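Local coordinates for major Capsid Protein VP1 (Chimpanzee polyomavirus Bob, PDB 6Y9I), which forms the pentameric building block of the polyomavirus capsid shell and binds glycan receptors on the host cell surface, at the interface of chains A and B. Residues are numbered along the deposited sequence; one frame, centred on the assembly and turned at random. Chains: chain A/B, Major Capsid Protein VP1.

The three contacts belong to one interface between neighbouring VP1 chains of the five-membered ring, the pentamer typical of polyomavirus capsids. Contact 1 stands apart, with its C-alpha centre about 26 Å from that of contact 2 and 23 Å from that of contact 3. Contacts 2 and 3 adjoin, their C-alpha centres about 8 Å apart, and share A:Glu128, B:Gly221 and B:Leu222. Contact 1 sets strands of chain A against a loop of chain B. Contacts 2 and 3 instead mostly join loop to loop, gripping the B turn that follows strand 212-219. The neighbours are thus held at separated points.

Contact 1: the interface of chains A and B. Residues chain A 23, 25, 97, 99, 280; chain B 205-207.
B:Pro206 and B:Ser207 lie against the ring of A:Tyr280. The peptide joining them covers one face of that ring, with B:Pro206 C 3.8 Å above the A:Tyr280 plane and shifted toward the rim. B:Ser207 CB comes down near the CE1 corner, 3.5 Å from A:Tyr280 CE1. The side chains of A:Tyr280 and B:Pro206 slide past each other in opposite directions, and CB and CG of the proline touch the CD2 and CG atoms of the tyrosine ring. A:Tyr280 has CG anti to the backbone N (chi1 172°), which puts its ring under this B loop. At the ring's edge, in plane, the hydroxyl A:Tyr280 OH donates to A:Glu23 OE2 at 2.7 Å. This bond tethers the phenol on its own chain.

The B:Pro206 ring is also closed in elsewhere. A:Val99 CG2 packs tightly on B:Pro206 CG at 3.5 Å, and A:Tyr25 OH reaches B:Pro206 CD at 3.4 Å. A:Glu97 CB adds a looser touch. Polar groups meet across the contact through water. Water 1 links A:Tyr25 OH to B:Asp205 OD1, and waters 2 and 3 link A:Glu23 OE1 to B:Ser207 O. B:Asp205 OD1 also takes B:Ser207 N and OG from one face of its carboxylate, bracing the turn.

The A residues come mostly from strands 19-26, 87-98 and 279-291; the B loop follows strand 202-204.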
loop_
_atom_site.group_PDB
_atom_site.type_symbol
_atom_site.label_atom_id
_atom_site.label_comp_id
_atom_site.label_asym_id
_atom_site.label_seq_id
_atom_site.Cartn_x
_atom_site.Cartn_y
_atom_site.Cartn_z
ATOM N N GLU A 23 12.389 -30.513 -2.702
ATOM C CA GLU A 23 12.666 -29.324 -1.864
ATOM C C GLU A 23 14.147 -28.971 -2.033
ATOM O O GLU A 23 14.956 -29.875 -2.255
ATOM C CB GLU A 23 12.109 -29.543 -0.457
ATOM C CG GLU A 23 12.938 -30.401 0.472
ATOM C CD GLU A 23 12.376 -30.480 1.891
ATOM O OE1 GLU A 23 13.048 -31.111 2.743
ATOM O OE2 GLU A 23 11.278 -29.888 2.156
ATOM N N TYR A 25 17.120 -25.316 -1.363
ATOM C CA TYR A 25 17.485 -23.921 -1.044
ATOM C C TYR A 25 18.346 -23.416 -2.177
ATOM O O TYR A 25 19.168 -24.225 -2.688
ATOM C CB TYR A 25 18.275 -23.834 0.255
ATOM C CG TYR A 25 17.421 -23.633 1.467
ATOM C CD1 TYR A 25 16.740 -22.443 1.651
ATOM C CD2 TYR A 25 17.304 -24.616 2.434
ATOM C CE1 TYR A 25 15.967 -22.228 2.776
ATOM C CE2 TYR A 25 16.524 -24.422 3.561
ATOM C CZ TYR A 25 15.864 -23.217 3.735
ATOM O OH TYR A 25 15.102 -22.989 4.844
ATOM N N GLU A 97 9.822 -19.527 0.077
ATOM C CA GLU A 97 9.985 -18.691 1.269
ATOM C C GLU A 97 11.366 -18.056 1.244
ATOM O O GLU A 97 12.343 -18.772 0.963
ATOM C CB GLU A 97 9.848 -19.566 2.505
ATOM C CG GLU A 97 10.042 -18.797 3.768
ATOM C CD GLU A 97 8.732 -18.495 4.441
ATOM O OE1 GLU A 97 7.812 -18.012 3.729
ATOM O OE2 GLU A 97 8.639 -18.783 5.662
ATOM N N VAL A 99 14.198 -17.014 3.565
ATOM C CA VAL A 99 14.560 -17.473 4.937
ATOM C C VAL A 99 15.543 -16.503 5.580
ATOM O O VAL A 99 16.483 -16.059 4.887
ATOM C CB VAL A 99 15.120 -18.910 4.937
ATOM C CG1 VAL A 99 15.542 -19.322 6.328
ATOM C CG2 VAL A 99 14.068 -19.877 4.431
ATOM N N TYR A 280 13.957 -20.820 -0.089
ATOM C CA TYR A 280 13.496 -22.221 -0.079
ATOM C C TYR A 280 12.446 -22.434 -1.169
ATOM O O TYR A 280 11.563 -21.567 -1.362
ATOM C CB TYR A 280 12.900 -22.530 1.284
ATOM C CG TYR A 280 12.235 -23.868 1.355
ATOM C CD1 TYR A 280 12.967 -25.021 1.602
ATOM C CD2 TYR A 280 10.867 -23.957 1.228
ATOM C CE1 TYR A 280 12.334 -26.249 1.661
ATOM C CE2 TYR A 280 10.219 -25.172 1.312
ATOM C CZ TYR A 280 10.960 -26.309 1.561
ATOM O OH TYR A 280 10.275 -27.468 1.630
ATOM N N ASP B 205 11.404 -22.530 9.912
ATOM C CA ASP B 205 12.046 -23.418 8.914
ATOM C C ASP B 205 10.994 -23.857 7.893
ATOM O O ASP B 205 10.128 -24.688 8.183
ATOM C CB ASP B 205 12.719 -24.602 9.613
ATOM C CG ASP B 205 13.487 -25.518 8.677
ATOM O OD1 ASP B 205 13.411 -25.282 7.449
ATOM O OD2 ASP B 205 14.138 -26.484 9.185
ATOM N N PRO B 206 11.011 -23.323 6.655
ATOM C CA PRO B 206 10.012 -23.714 5.660
ATOM C C PRO B 206 10.236 -25.148 5.162
ATOM O O PRO B 206 9.325 -25.680 4.588
ATOM C CB PRO B 206 10.234 -22.700 4.537
ATOM C CG PRO B 206 11.695 -22.416 4.623
ATOM C CD PRO B 206 12.010 -22.393 6.104
ATOM N N SER B 207 11.413 -25.750 5.429
ATOM C CA SER B 207 11.735 -27.146 5.014
ATOM C C SER B 207 11.135 -28.149 6.013
ATOM O O SER B 207 11.191 -29.363 5.758
ATOM C CB SER B 207 13.225 -27.371 4.831
ATOM O OG SER B 207 13.874 -27.515 6.101
HETATM O O HOH W 1 15.784 -24.640 6.589
HETATM O O HOH W 2 12.817 -31.323 5.703
HETATM O O HOH W 3 10.875 -32.171 4.223
#

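Contact 2: the interface of chains A and B. Residues chain A 107, 115, 123-126, 128; chain B 130, 221-222.
The carboxylate of A:Glu128 is the flat side-chain group that touches across. It reaches chain B by one oxygen, A:Glu128 OE1, 3.6 Å from B:Gly221 CA. No aromatic ring takes part. The puckered ring of A:Pro126 meets B:Gly221 and B:Leu222 through its CG and CD atoms. A:Pro126 CG lies 3.7 Å from B:Gly221 CA, and A:Pro126 CD lies 3.6 Å from B:Leu222 CD1.

B:Leu222 buries more surface than any other residue here. Its CG is anti to the carbonyl carbon (chi1 -76°), which directs the branch toward chain A. CD1 goes in among A:Pro126 CD, A:Ala115 CB, A:Pro123 CG and the carbonyl O of A:Ser124. The A:Ala115 CB contact to B:Leu222 CD1 is 3.8 Å, and the A:Pro123 CG contact is slacker. B:Leu222 CD2 turns to the other side and meets A:Val107 CG1 at 4.0 Å.

B:Met130 adds a methyl contact. Its chain bends at chi3 (84°), bringing B:Met130 CE to 3.6 Å from A:Val107 CG1. The same valine branch thus touches both B side chains. No direct polar bond crosses; water 4 joins A:Glu128 OE1 to B:Leu222 N, and the rest is apolar contact. On chain A, the A:Ser124 hydroxyl OG donates to A:Gln125 O from above the carbonyl plane.

All residues lie in loops. The A loop precedes strand 131-138; the B:Gly221 turn follows strand 212-219.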
loop_
_atom_site.group_PDB
_atom_site.type_symbol
_atom_site.label_atom_id
_atom_site.label_comp_id
_atom_site.label_asym_id
_atom_site.label_seq_id
_atom_site.Cartn_x
_atom_site.Cartn_y
_atom_site.Cartn_z
ATOM N N VAL A 107 20.397 -3.677 14.141
ATOM C CA VAL A 107 20.864 -2.270 14.123
ATOM C C VAL A 107 22.242 -2.241 14.802
ATOM O O VAL A 107 22.628 -1.202 15.323
ATOM C CB VAL A 107 19.815 -1.303 14.707
ATOM C CG1 VAL A 107 18.552 -1.275 13.862
ATOM C CG2 VAL A 107 19.420 -1.611 16.139
ATOM N N ALA A 115 23.116 5.672 12.839
ATOM C CA ALA A 115 21.906 6.491 12.665
ATOM C C ALA A 115 21.738 7.367 13.910
ATOM O O ALA A 115 20.994 6.981 14.809
ATOM C CB ALA A 115 20.740 5.578 12.406
ATOM N N PRO A 123 22.064 3.451 17.012
ATOM C CA PRO A 123 22.153 2.165 16.353
ATOM C C PRO A 123 22.793 2.371 14.976
ATOM O O PRO A 123 22.908 3.505 14.501
ATOM C CB PRO A 123 20.678 1.772 16.222
ATOM C CG PRO A 123 19.977 3.071 15.981
ATOM C CD PRO A 123 20.749 4.078 16.806
ATOM N N SER A 124 23.201 1.287 14.333
ATOM C CA SER A 124 23.538 1.364 12.896
ATOM C C SER A 124 22.260 1.605 12.114
ATOM O O SER A 124 21.138 1.275 12.608
ATOM C CB SER A 124 24.251 0.136 12.388
ATOM O OG SER A 124 23.319 -0.876 12.068
ATOM N N GLN A 125 22.414 2.148 10.913
ATOM C CA GLN A 125 21.337 2.054 9.905
ATOM C C GLN A 125 21.157 0.566 9.646
ATOM O O GLN A 125 22.135 -0.148 9.505
ATOM C CB GLN A 125 21.673 2.800 8.615
ATOM C CG GLN A 125 21.225 4.240 8.612
ATOM C CD GLN A 125 21.745 4.904 7.364
ATOM O OE1 GLN A 125 21.743 4.314 6.285
ATOM N NE2 GLN A 125 22.209 6.136 7.517
ATOM N N PRO A 126 19.915 0.063 9.639
ATOM C CA PRO A 126 19.655 -1.333 9.322
ATOM C C PRO A 126 19.647 -1.522 7.798
ATOM O O PRO A 126 19.710 -0.550 7.069
ATOM C CB PRO A 126 18.253 -1.542 9.872
ATOM C CG PRO A 126 17.580 -0.169 9.577
ATOM C CD PRO A 126 18.674 0.833 9.875
ATOM N N GLU A 128 18.146 -1.541 4.402
ATOM C CA GLU A 128 16.998 -0.876 3.757
ATOM C C GLU A 128 17.322 -0.587 2.290
ATOM O O GLU A 128 18.439 -0.854 1.849
ATOM C CB GLU A 128 16.619 0.384 4.543
ATOM C CG GLU A 128 17.724 1.419 4.692
ATOM C CD GLU A 128 17.347 2.560 5.651
ATOM O OE1 GLU A 128 16.394 2.373 6.448
ATOM O OE2 GLU A 128 17.973 3.650 5.579
ATOM N N MET B 130 11.161 -0.537 12.462
ATOM C CA MET B 130 10.971 -1.919 11.994
ATOM C C MET B 130 9.895 -2.640 12.807
ATOM O O MET B 130 9.909 -2.631 14.082
ATOM C CB MET B 130 12.278 -2.699 12.033
ATOM C CG MET B 130 12.897 -2.776 13.385
ATOM S SD MET B 130 14.622 -3.068 13.094
ATOM C CE MET B 130 15.147 -1.373 12.836
ATOM N N GLY B 221 13.659 -0.730 8.482
ATOM C CA GLY B 221 14.125 0.655 8.670
ATOM C C GLY B 221 13.813 1.166 10.058
ATOM O O GLY B 221 13.081 0.480 10.833
ATOM N N LEU B 222 14.272 2.378 10.349
ATOM C CA LEU B 222 14.154 2.995 11.694
ATOM C C LEU B 222 13.038 4.034 11.760
ATOM O O LEU B 222 12.620 4.342 12.888
ATOM C CB LEU B 222 15.510 3.583 12.093
ATOM C CG LEU B 222 16.522 2.519 12.526
ATOM C CD1 LEU B 222 17.927 3.092 12.577
ATOM C CD2 LEU B 222 16.145 1.958 13.878
HETATM O O HOH W 4 15.976 3.831 8.368
#

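Contact 3: the interface of chains A and B. Residues chain A 128, 225-226; chain B 219-222, 224.
A:Pro225 packs closely against the B turn at B:Gly220 and B:Thr224, and A:Pro226 is hydrogen-bonded to it. The ring of A:Pro225, which hides the most surface in this patch, presses on B:Thr224 with its CG, 3.3 Å from the hydroxyl OG1. A:Pro225 CB sits 3.5 Å from B:Gly220 O. The proline therefore lies alongside both ends of the hydrogen bond inside the B turn. B:Val219 CG1 touches A:Pro225 CB at 3.8 Å. Next to it, B:Gly220 N donates to A:Pro226 O at 2.9 Å. This backbone bond pins the turn directly to chain A.

The opposite side is looser and wet. Besides its contact with B:Gly221, A:Glu128 reaches chain B through water 5. Its chain is extended beyond CG, carrying the carboxylate out to this water. B:Leu222 N also bonds water 5, at 3.0 Å. The gap from A:Glu128 OE1 to the water is unusually short, so its exact length is doubtful. B:Leu222 itself loses little surface here.

In B:Thr224, OG1 is anti to the carbonyl carbon (chi1 -41°), facing back into its own turn. There B:Thr224 OG1 donates to B:Gly220 O at 2.6 Å, in the carbonyl plane, with a C=O to donor angle of 157°.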
loop_
_atom_site.group_PDB
_atom_site.type_symbol
_atom_site.label_atom_id
_atom_site.label_comp_id
_atom_site.label_asym_id
_atom_site.label_seq_id
_atom_site.Cartn_x
_atom_site.Cartn_y
_atom_site.Cartn_z
ATOM N N GLU A 128 18.146 -1.541 4.402
ATOM C CA GLU A 128 16.998 -0.876 3.757
ATOM C C GLU A 128 17.322 -0.587 2.290
ATOM O O GLU A 128 18.439 -0.854 1.849
ATOM C CB GLU A 128 16.619 0.384 4.543
ATOM C CG GLU A 128 17.724 1.419 4.692
ATOM C CD GLU A 128 17.347 2.560 5.651
ATOM O OE1 GLU A 128 16.394 2.373 6.448
ATOM O OE2 GLU A 128 17.973 3.650 5.579
ATOM N N PRO A 225 11.897 1.217 3.216
ATOM C CA PRO A 225 11.737 0.066 4.110
ATOM C C PRO A 225 11.528 -1.253 3.381
ATOM O O PRO A 225 10.617 -1.358 2.568
ATOM C CB PRO A 225 10.417 0.371 4.844
ATOM C CG PRO A 225 10.312 1.857 4.771
ATOM C CD PRO A 225 10.831 2.207 3.394
ATOM N N PRO A 226 12.352 -2.288 3.624
ATOM C CA PRO A 226 12.095 -3.620 3.084
ATOM C C PRO A 226 10.758 -4.138 3.611
ATOM O O PRO A 226 10.554 -4.040 4.800
ATOM C CB PRO A 226 13.209 -4.517 3.642
ATOM C CG PRO A 226 14.275 -3.530 4.038
ATOM C CD PRO A 226 13.557 -2.254 4.445
ATOM N N VAL B 219 8.385 -5.134 8.058
ATOM C CA VAL B 219 8.678 -3.831 7.424
ATOM C C VAL B 219 9.866 -3.231 8.150
ATOM O O VAL B 219 9.732 -2.948 9.347
ATOM C CB VAL B 219 7.457 -2.909 7.470
ATOM C CG1 VAL B 219 7.747 -1.640 6.716
ATOM C CG2 VAL B 219 6.215 -3.606 6.937
ATOM N N GLY B 220 10.976 -3.019 7.445
ATOM C CA GLY B 220 12.218 -2.601 8.099
ATOM C C GLY B 220 12.415 -1.092 8.193
ATOM O O GLY B 220 11.443 -0.298 8.073
ATOM N N GLY B 221 13.659 -0.730 8.482
ATOM C CA GLY B 221 14.125 0.655 8.670
ATOM C C GLY B 221 13.813 1.166 10.058
ATOM O O GLY B 221 13.081 0.480 10.833
ATOM N N LEU B 222 14.272 2.378 10.349
ATOM C CA LEU B 222 14.154 2.995 11.694
ATOM C C LEU B 222 13.038 4.034 11.760
ATOM O O LEU B 222 12.620 4.342 12.888
ATOM C CB LEU B 222 15.510 3.583 12.093
ATOM C CG LEU B 222 16.522 2.519 12.526
ATOM C CD1 LEU B 222 17.927 3.092 12.577
ATOM C CD2 LEU B 222 16.145 1.958 13.878
ATOM N N THR B 224 10.060 4.025 9.734
ATOM C CA THR B 224 8.795 3.573 9.098
ATOM C C THR B 224 7.616 3.653 10.069
ATOM O O THR B 224 7.719 3.198 11.205
ATOM C CB THR B 224 8.876 2.128 8.626
ATOM O OG1 THR B 224 10.183 2.017 8.063
ATOM C CG2 THR B 224 7.745 1.835 7.664
HETATM O O HOH W 5 15.976 3.831 8.368
#